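Local atomic coordinates of putative short-chain dehydrogenase/reductase (Burkholderia xenovorans, PDB entry 5JY1), a protein that binds NAD and is probably an oxidoreductase of the short-chain dehydrogenase/reductase family, perhaps a 3-oxoacyl-[acyl-carrier-protein] reductase. Residues T50-E55 against S65-T70; D153-A158 against T250-G255. All blocks are in the same frame, centred on the assembly; numbering follows the deposited sequence.

Interaction 1 (T50-E55 against S65-T70); sequences TGRQVE and SLFVKT
Phe67 reaches from strand 64-69 to helix 48-60 and meets the backbone at Gly51 and the side chain of Arg52. Its CG stands anti to the backbone N (chi1 164°), which carries the ring toward the helix. From CB outward, the first neighbours are Glu55 OE1, 3.5 Å from Phe67 CB, and the carbonyl oxygen of Gly51. CG follows at van der Waals distance from the Gly51-Arg52 peptide. On one flank CD1 lies 3.6 Å from Gly51 C and CE1 continues along Gly51 CA, so that the ring rests directly on the helix backbone. On the other flank CD2 sits under Arg52, touching CG of its aliphatic stem and approaching CZ to 3.6 Å, over the centre of one face of the guanidinium. The two planes are 66° apart, so the groups are not stacked in parallel; Arg52 NH2 lies at the ring edge, in its plane, beside CE2. Arg52 NE is paired with Glu48, whose other carboxylate oxygen holds Lys69.

Beside this aromatic contact, the extended Glu55 side chain delivers OE1 to Phe67 N at 2.7 Å, with a nearly straight N-H...O angle of 178°; the amide meets the anti side of the carboxylate, tilted out of its plane. A water donates to both Glu55 OE1 and Phe67 O, and accepts a weak bond from Arg52 NH1. Within the beta-alpha-beta unit of strand 40-45, helix 48-60 and strand 64-69, the carboxylate thus serves the peptide N-H and, through the water, the carbonyl of one residue on one of the two outermost strands of the sheet within the chain.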
ATOM      1  N   THR A  50     -36.938  -8.431   6.792  1.00 29.61           N
ATOM      2  CA  THR A  50     -35.674  -8.968   7.283  1.00 28.06           C
ATOM      3  C   THR A  50     -35.139  -8.155   8.455  1.00 28.35           C
ATOM      4  O   THR A  50     -34.488  -8.713   9.347  1.00 29.40           O
ATOM      5  CB  THR A  50     -34.649  -9.021   6.152  1.00 29.93           C
ATOM      6  OG1 THR A  50     -34.399  -7.696   5.668  1.00 27.24           O
ATOM      7  CG2 THR A  50     -35.167  -9.884   5.008  1.00 30.64           C
ATOM      8  N   GLY A  51     -35.406  -6.845   8.475  1.00 25.14           N
ATOM      9  CA  GLY A  51     -34.948  -6.024   9.588  1.00 25.92           C
ATOM     10  C   GLY A  51     -35.582  -6.424  10.906  1.00 27.98           C
ATOM     11  O   GLY A  51     -34.902  -6.511  11.934  1.00 23.69           O
ATOM     12  N   ARG A  52     -36.891  -6.671  10.898  1.00 27.21           N
ATOM     13  CA  ARG A  52     -37.553  -7.141  12.111  1.00 26.84           C
ATOM     14  C   ARG A  52     -37.095  -8.544  12.487  1.00 31.83           C
ATOM     15  O   ARG A  52     -36.983  -8.858  13.676  1.00 29.94           O
ATOM     16  CB  ARG A  52     -39.074  -7.098  11.937  1.00 26.89           C
ATOM     17  CG  ARG A  52     -39.614  -5.689  11.738  1.00 32.49           C
ATOM     18  CD  ARG A  52     -41.134  -5.597  11.896  1.00 38.32           C
ATOM     19  NE  ARG A  52     -41.574  -4.213  11.727  1.00 38.38           N
ATOM     20  CZ  ARG A  52     -41.468  -3.278  12.668  1.00 41.52           C
ATOM     21  NH1 ARG A  52     -40.947  -3.578  13.852  1.00 35.64           N
ATOM     22  NH2 ARG A  52     -41.878  -2.040  12.426  1.00 38.62           N
ATOM     23  N   GLN A  53     -36.812  -9.392  11.495  1.00 35.02           N
ATOM     24  CA  GLN A  53     -36.368 -10.753  11.789  1.00 33.16           C
ATOM     25  C   GLN A  53     -35.059 -10.754  12.570  1.00 27.47           C
ATOM     26  O   GLN A  53     -34.876 -11.566  13.484  1.00 32.36           O
ATOM     27  CB  GLN A  53     -36.221 -11.550  10.493  1.00 38.48           C
ATOM     28  N   VAL A  54     -34.143  -9.840  12.237  1.00 25.94           N
ATOM     29  CA  VAL A  54     -32.857  -9.794  12.926  1.00 26.64           C
ATOM     30  C   VAL A  54     -33.007  -9.192  14.318  1.00 27.08           C
ATOM     31  O   VAL A  54     -32.375  -9.658  15.275  1.00 27.47           O
ATOM     32  CB  VAL A  54     -31.824  -9.027  12.083  1.00 22.73           C
ATOM     33  CG1 VAL A  54     -30.506  -8.903  12.832  1.00 23.03           C
ATOM     34  CG2 VAL A  54     -31.612  -9.728  10.757  1.00 25.47           C
ATOM     35  N   GLU A  55     -33.827  -8.142  14.456  1.00 25.17           N
ATOM     36  CA  GLU A  55     -34.145  -7.617  15.784  1.00 24.16           C
ATOM     37  C   GLU A  55     -34.625  -8.732  16.707  1.00 26.99           C
ATOM     38  O   GLU A  55     -34.142  -8.880  17.836  1.00 28.44           O
ATOM     39  CB  GLU A  55     -35.207  -6.517  15.671  1.00 27.08           C
ATOM     40  CG  GLU A  55     -35.824  -6.094  17.004  1.00 28.58           C
ATOM     41  CD  GLU A  55     -37.190  -5.426  16.841  1.00 33.34           C
ATOM     42  OE1 GLU A  55     -37.257  -4.178  16.780  1.00 28.58           O
ATOM     43  OE2 GLU A  55     -38.203  -6.153  16.768  1.00 31.86           O
ATOM     44  N   SER A  65     -32.027  -5.123  21.006  1.00 22.95           N
ATOM     45  CA  SER A  65     -32.034  -4.665  19.623  1.00 20.66           C
ATOM     46  C   SER A  65     -33.311  -3.880  19.357  1.00 21.84           C
ATOM     47  O   SER A  65     -34.313  -4.040  20.055  1.00 24.52           O
ATOM     48  CB  SER A  65     -31.917  -5.849  18.655  1.00 24.28           C
ATOM     49  OG  SER A  65     -31.777  -5.420  17.318  1.00 29.06           O
ATOM     50  N   LEU A  66     -33.254  -3.024  18.339  1.00 25.14           N
ATOM     51  CA  LEU A  66     -34.434  -2.306  17.864  1.00 22.27           C
ATOM     52  C   LEU A  66     -34.324  -2.135  16.358  1.00 20.48           C
ATOM     53  O   LEU A  66     -33.347  -1.562  15.863  1.00 22.27           O
ATOM     54  CB  LEU A  66     -34.580  -0.941  18.542  1.00 23.88           C
ATOM     55  CG  LEU A  66     -35.808  -0.127  18.107  1.00 29.18           C
ATOM     56  CD1 LEU A  66     -37.095  -0.810  18.553  1.00 29.58           C
ATOM     57  CD2 LEU A  66     -35.746   1.290  18.632  1.00 31.00           C
ATOM     58  N   PHE A  67     -35.324  -2.620  15.636  1.00 24.76           N
ATOM     59  CA  PHE A  67     -35.408  -2.345  14.212  1.00 24.50           C
ATOM     60  C   PHE A  67     -35.896  -0.919  14.006  1.00 19.33           C
ATOM     61  O   PHE A  67     -36.913  -0.512  14.584  1.00 20.69           O
ATOM     62  CB  PHE A  67     -36.353  -3.322  13.515  1.00 22.63           C
ATOM     63  CG  PHE A  67     -36.775  -2.860  12.149  1.00 26.62           C
ATOM     64  CD1 PHE A  67     -35.873  -2.864  11.094  1.00 24.28           C
ATOM     65  CD2 PHE A  67     -38.058  -2.388  11.926  1.00 26.92           C
ATOM     66  CE1 PHE A  67     -36.250  -2.434   9.840  1.00 26.69           C
ATOM     67  CE2 PHE A  67     -38.442  -1.951  10.670  1.00 27.37           C
ATOM     68  CZ  PHE A  67     -37.530  -1.975   9.623  1.00 24.05           C
ATOM     69  N   VAL A  68     -35.166  -0.160  13.194  1.00 22.60           N
ATOM     70  CA  VAL A  68     -35.564   1.188  12.802  1.00 21.26           C
ATOM     71  C   VAL A  68     -35.496   1.239  11.284  1.00 21.07           C
ATOM     72  O   VAL A  68     -34.403   1.163  10.708  1.00 19.75           O
ATOM     73  CB  VAL A  68     -34.669   2.268  13.428  1.00 21.05           C
ATOM     74  CG1 VAL A  68     -35.140   3.657  13.002  1.00 20.26           C
ATOM     75  CG2 VAL A  68     -34.679   2.146  14.953  1.00 20.52           C
ATOM     76  N   LYS A  69     -36.658   1.338  10.633  1.00 21.26           N
ATOM     77  CA  LYS A  69     -36.659   1.414   9.181  1.00 20.61           C
ATOM     78  C   LYS A  69     -35.854   2.630   8.742  1.00 20.14           C
ATOM     79  O   LYS A  69     -36.090   3.751   9.211  1.00 21.26           O
ATOM     80  CB  LYS A  69     -38.090   1.472   8.635  1.00 21.49           C
ATOM     81  CG  LYS A  69     -38.153   1.212   7.135  1.00 28.29           C
ATOM     82  CD  LYS A  69     -39.567   1.378   6.569  1.00 29.64           C
ATOM     83  CE  LYS A  69     -40.454   0.181   6.876  1.00 36.50           C
ATOM     84  NZ  LYS A  69     -41.848   0.358   6.375  1.00 43.28           N
ATOM     85  N   THR A  70     -34.890   2.392   7.851  1.00 20.23           N
ATOM     86  CA  THR A  70     -33.901   3.381   7.438  1.00 21.24           C
ATOM     87  C   THR A  70     -33.598   3.199   5.960  1.00 24.13           C
ATOM     88  O   THR A  70     -33.343   2.077   5.513  1.00 22.07           O
ATOM     89  CB  THR A  70     -32.602   3.236   8.248  1.00 20.65           C
ATOM     90  OG1 THR A  70     -32.897   3.315   9.645  1.00 20.46           O
ATOM     91  CG2 THR A  70     -31.611   4.338   7.895  1.00 18.27           C
TER
HETATM   92  O   HOH W   1     -39.181  -2.019  15.715  1.00 38.19           O

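Interaction 2 (D153-A158 against T250-G255)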
ATOM      1  N   ASP A 153     -12.185  -5.446  -4.421  1.00 17.31           N
ATOM      2  CA  ASP A 153     -12.373  -5.029  -5.812  1.00 14.23           C
ATOM      3  C   ASP A 153     -11.766  -3.657  -6.086  1.00 14.50           C
ATOM      4  O   ASP A 153     -11.379  -3.373  -7.230  1.00 15.44           O
ATOM      5  CB  ASP A 153     -13.863  -5.005  -6.167  1.00 17.00           C
ATOM      6  CG  ASP A 153     -14.469  -6.395  -6.327  1.00 19.70           C
ATOM      7  OD1 ASP A 153     -13.745  -7.420  -6.256  1.00 20.01           O
ATOM      8  OD2 ASP A 153     -15.692  -6.448  -6.561  1.00 21.84           O
ATOM      9  N   THR A 154     -11.703  -2.780  -5.072  1.00 16.27           N
ATOM     10  CA  THR A 154     -11.100  -1.460  -5.265  1.00 18.11           C
ATOM     11  C   THR A 154      -9.608  -1.548  -5.498  1.00 17.61           C
ATOM     12  O   THR A 154      -9.015  -0.586  -6.000  1.00 17.03           O
ATOM     13  CB  THR A 154     -11.311  -0.544  -4.054  1.00 16.57           C
ATOM     14  OG1 THR A 154     -10.533  -1.031  -2.945  1.00 19.44           O
ATOM     15  CG2 THR A 154     -12.760  -0.498  -3.658  1.00 18.56           C
ATOM     16  N   GLU A 155      -8.990  -2.655  -5.098  1.00 12.41           N
ATOM     17  CA  GLU A 155      -7.556  -2.845  -5.216  1.00 12.77           C
ATOM     18  C   GLU A 155      -7.172  -3.667  -6.438  1.00 15.79           C
ATOM     19  O   GLU A 155      -6.079  -3.475  -6.987  1.00 15.93           O
ATOM     20  CB  GLU A 155      -7.027  -3.505  -3.931  1.00 14.23           C
ATOM     21  CG  GLU A 155      -7.131  -2.560  -2.737  1.00 15.73           C
ATOM     22  CD  GLU A 155      -7.226  -3.241  -1.382  1.00 21.01           C
ATOM     23  OE1 GLU A 155      -7.522  -4.454  -1.324  1.00 18.47           O
ATOM     24  OE2 GLU A 155      -7.037  -2.532  -0.364  1.00 17.51           O
ATOM     25  N   THR A 156      -8.047  -4.567  -6.886  1.00 14.12           N
ATOM     26  CA  THR A 156      -7.794  -5.311  -8.114  1.00 13.22           C
ATOM     27  C   THR A 156      -8.381  -4.628  -9.337  1.00 13.53           C
ATOM     28  O   THR A 156      -8.110  -5.071 -10.458  1.00 16.19           O
ATOM     29  CB  THR A 156      -8.363  -6.736  -8.037  1.00 16.80           C
ATOM     30  OG1 THR A 156      -9.798  -6.680  -7.986  1.00 16.87           O
ATOM     31  CG2 THR A 156      -7.861  -7.464  -6.800  1.00 15.04           C
ATOM     32  N   GLY A 157      -9.192  -3.581  -9.150  1.00 13.84           N
ATOM     33  CA  GLY A 157      -9.931  -2.998 -10.258  1.00 14.46           C
ATOM     34  C   GLY A 157     -10.838  -4.022 -10.911  1.00 16.15           C
ATOM     35  O   GLY A 157     -10.842  -4.166 -12.134  1.00 17.21           O
ATOM     36  N   ALA A 158     -11.603  -4.751 -10.101  1.00 12.60           N
ATOM     37  CA  ALA A 158     -12.325  -5.915 -10.598  1.00 16.35           C
ATOM     38  C   ALA A 158     -13.233  -5.556 -11.771  1.00 18.66           C
ATOM     39  O   ALA A 158     -13.932  -4.539 -11.750  1.00 17.48           O
ATOM     40  CB  ALA A 158     -13.150  -6.542  -9.474  1.00 15.91           C
ATOM     41  N   THR A 250      -7.023  -0.048   7.099  1.00 13.71           N
ATOM     42  CA  THR A 250      -7.805  -0.953   6.272  1.00 12.29           C
ATOM     43  C   THR A 250      -7.397  -2.375   6.635  1.00 19.98           C
ATOM     44  O   THR A 250      -6.207  -2.652   6.790  1.00 21.81           O
ATOM     45  CB  THR A 250      -7.550  -0.700   4.779  1.00 16.15           C
ATOM     46  OG1 THR A 250      -6.129  -0.653   4.537  1.00 16.15           O
ATOM     47  CG2 THR A 250      -8.185   0.607   4.341  1.00 18.79           C
ATOM     48  N   LEU A 251      -8.369  -3.263   6.808  1.00 14.33           N
ATOM     49  CA  LEU A 251      -8.062  -4.646   7.155  1.00 10.55           C
ATOM     50  C   LEU A 251      -8.858  -5.574   6.250  1.00 11.95           C
ATOM     51  O   LEU A 251     -10.084  -5.441   6.134  1.00 13.60           O
ATOM     52  CB  LEU A 251      -8.368  -4.947   8.634  1.00 12.28           C
ATOM     53  CG  LEU A 251      -7.891  -6.326   9.102  1.00 14.57           C
ATOM     54  CD1 LEU A 251      -6.366  -6.384   9.189  1.00 15.84           C
ATOM     55  CD2 LEU A 251      -8.539  -6.691  10.440  1.00 17.67           C
ATOM     56  N   HIS A 252      -8.159  -6.501   5.601  1.00 12.45           N
ATOM     57  CA  HIS A 252      -8.830  -7.512   4.802  1.00 12.92           C
ATOM     58  C   HIS A 252      -9.269  -8.663   5.695  1.00 11.94           C
ATOM     59  O   HIS A 252      -8.455  -9.223   6.435  1.00 14.20           O
ATOM     60  CB  HIS A 252      -7.900  -8.024   3.702  1.00 11.26           C
ATOM     61  CG  HIS A 252      -7.478  -6.954   2.740  1.00 12.88           C
ATOM     62  ND1 HIS A 252      -6.414  -6.117   2.987  1.00 16.12           N
ATOM     63  CD2 HIS A 252      -7.995  -6.571   1.548  1.00 13.14           C
ATOM     64  CE1 HIS A 252      -6.283  -5.267   1.978  1.00 18.49           C
ATOM     65  NE2 HIS A 252      -7.229  -5.524   1.092  1.00 16.49           N
ATOM     66  N   VAL A 253     -10.552  -9.026   5.602  1.00 11.35           N
ATOM     67  CA  VAL A 253     -11.113 -10.148   6.361  1.00 12.51           C
ATOM     68  C   VAL A 253     -11.713 -11.117   5.350  1.00 13.05           C
ATOM     69  O   VAL A 253     -12.922 -11.097   5.077  1.00 15.87           O
ATOM     70  CB  VAL A 253     -12.150  -9.670   7.398  1.00 13.63           C
ATOM     71  CG1 VAL A 253     -12.583 -10.841   8.292  1.00 13.27           C
ATOM     72  CG2 VAL A 253     -11.558  -8.570   8.262  1.00 14.11           C
ATOM     73  N   ASP A 254     -10.854 -11.979   4.781  1.00 11.84           N
ATOM     74  CA  ASP A 254     -11.173 -12.603   3.501  1.00 12.40           C
ATOM     75  C   ASP A 254     -10.468 -13.937   3.326  1.00 12.76           C
ATOM     76  O   ASP A 254     -10.330 -14.401   2.185  1.00 15.48           O
ATOM     77  CB  ASP A 254     -10.761 -11.676   2.317  1.00 14.43           C
ATOM     78  CG  ASP A 254      -9.270 -11.300   2.352  1.00 14.66           C
ATOM     79  OD1 ASP A 254      -8.543 -11.779   3.244  1.00 13.57           O
ATOM     80  OD2 ASP A 254      -8.825 -10.513   1.482  1.00 15.07           O
ATOM     81  N   GLY A 255     -10.032 -14.573   4.411  1.00 13.99           N
ATOM     82  CA  GLY A 255      -9.318 -15.826   4.270  1.00 14.73           C
ATOM     83  C   GLY A 255      -7.964 -15.683   3.623  1.00 15.02           C
ATOM     84  O   GLY A 255      -7.375 -16.690   3.216  1.00 14.14           O
TER
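At the edge of the His252 imidazole, near its plane, sit OE1 and CD of Glu155; the ring is also stacked with that of His258. NE2 donates to Glu155 OE1 at 2.7 Å, with an angle of 171° at the hydrogen and the oxygen only 6° out of the ring plane. OE1 receives it on its syn lone pair, and the carboxylate is turned 41° against the imidazole. The two side chains approach from opposite directions, bridging backbones whose nearest CA atoms, those of Glu155 and His252, are still 11.1 Å apart. Glu155 spans its share with a chain extended beyond CG. Its other oxygen, OE2, is hydrogen-bonded to Tyr150 OH, so both carboxylate oxygens have partners. The nearby negative charge may favour a protonated imidazole.

Two other subunits come close to the pair: Arg176 of the third subunit packs on Glu155, while the backbone N of His252 is bonded to Glu249 of the second. This histidine-carboxylate hydrogen bond ties the short helix 153-156, which follows strand 144-149, to strand 250-253, outermost within this chain in the parallel, Rossmann-type sheet of the short-chain dehydrogenase/reductase fold.

How the interactions relate
Interaction 1 is largely buried, whereas interaction 2 is a smaller surface contact that places two partly exposed side chains among neighbouring subunits. Both reach the same parallel sheet, but at its two outermost strands: 64-69 in interaction 1 and 250-253 in interaction 2. Their centres are 29 Å apart, on opposite sides of the chain's centre. The first joins close neighbours in sequence within one beta-alpha-beta unit and combines aromatic packing with a carboxylate bound to backbone; the second links elements 92 residues apart through a side-chain hydrogen bond between histidine and carboxylate. No other subunit touches the segments of interaction 1, and the bound NAD touches its Thr70.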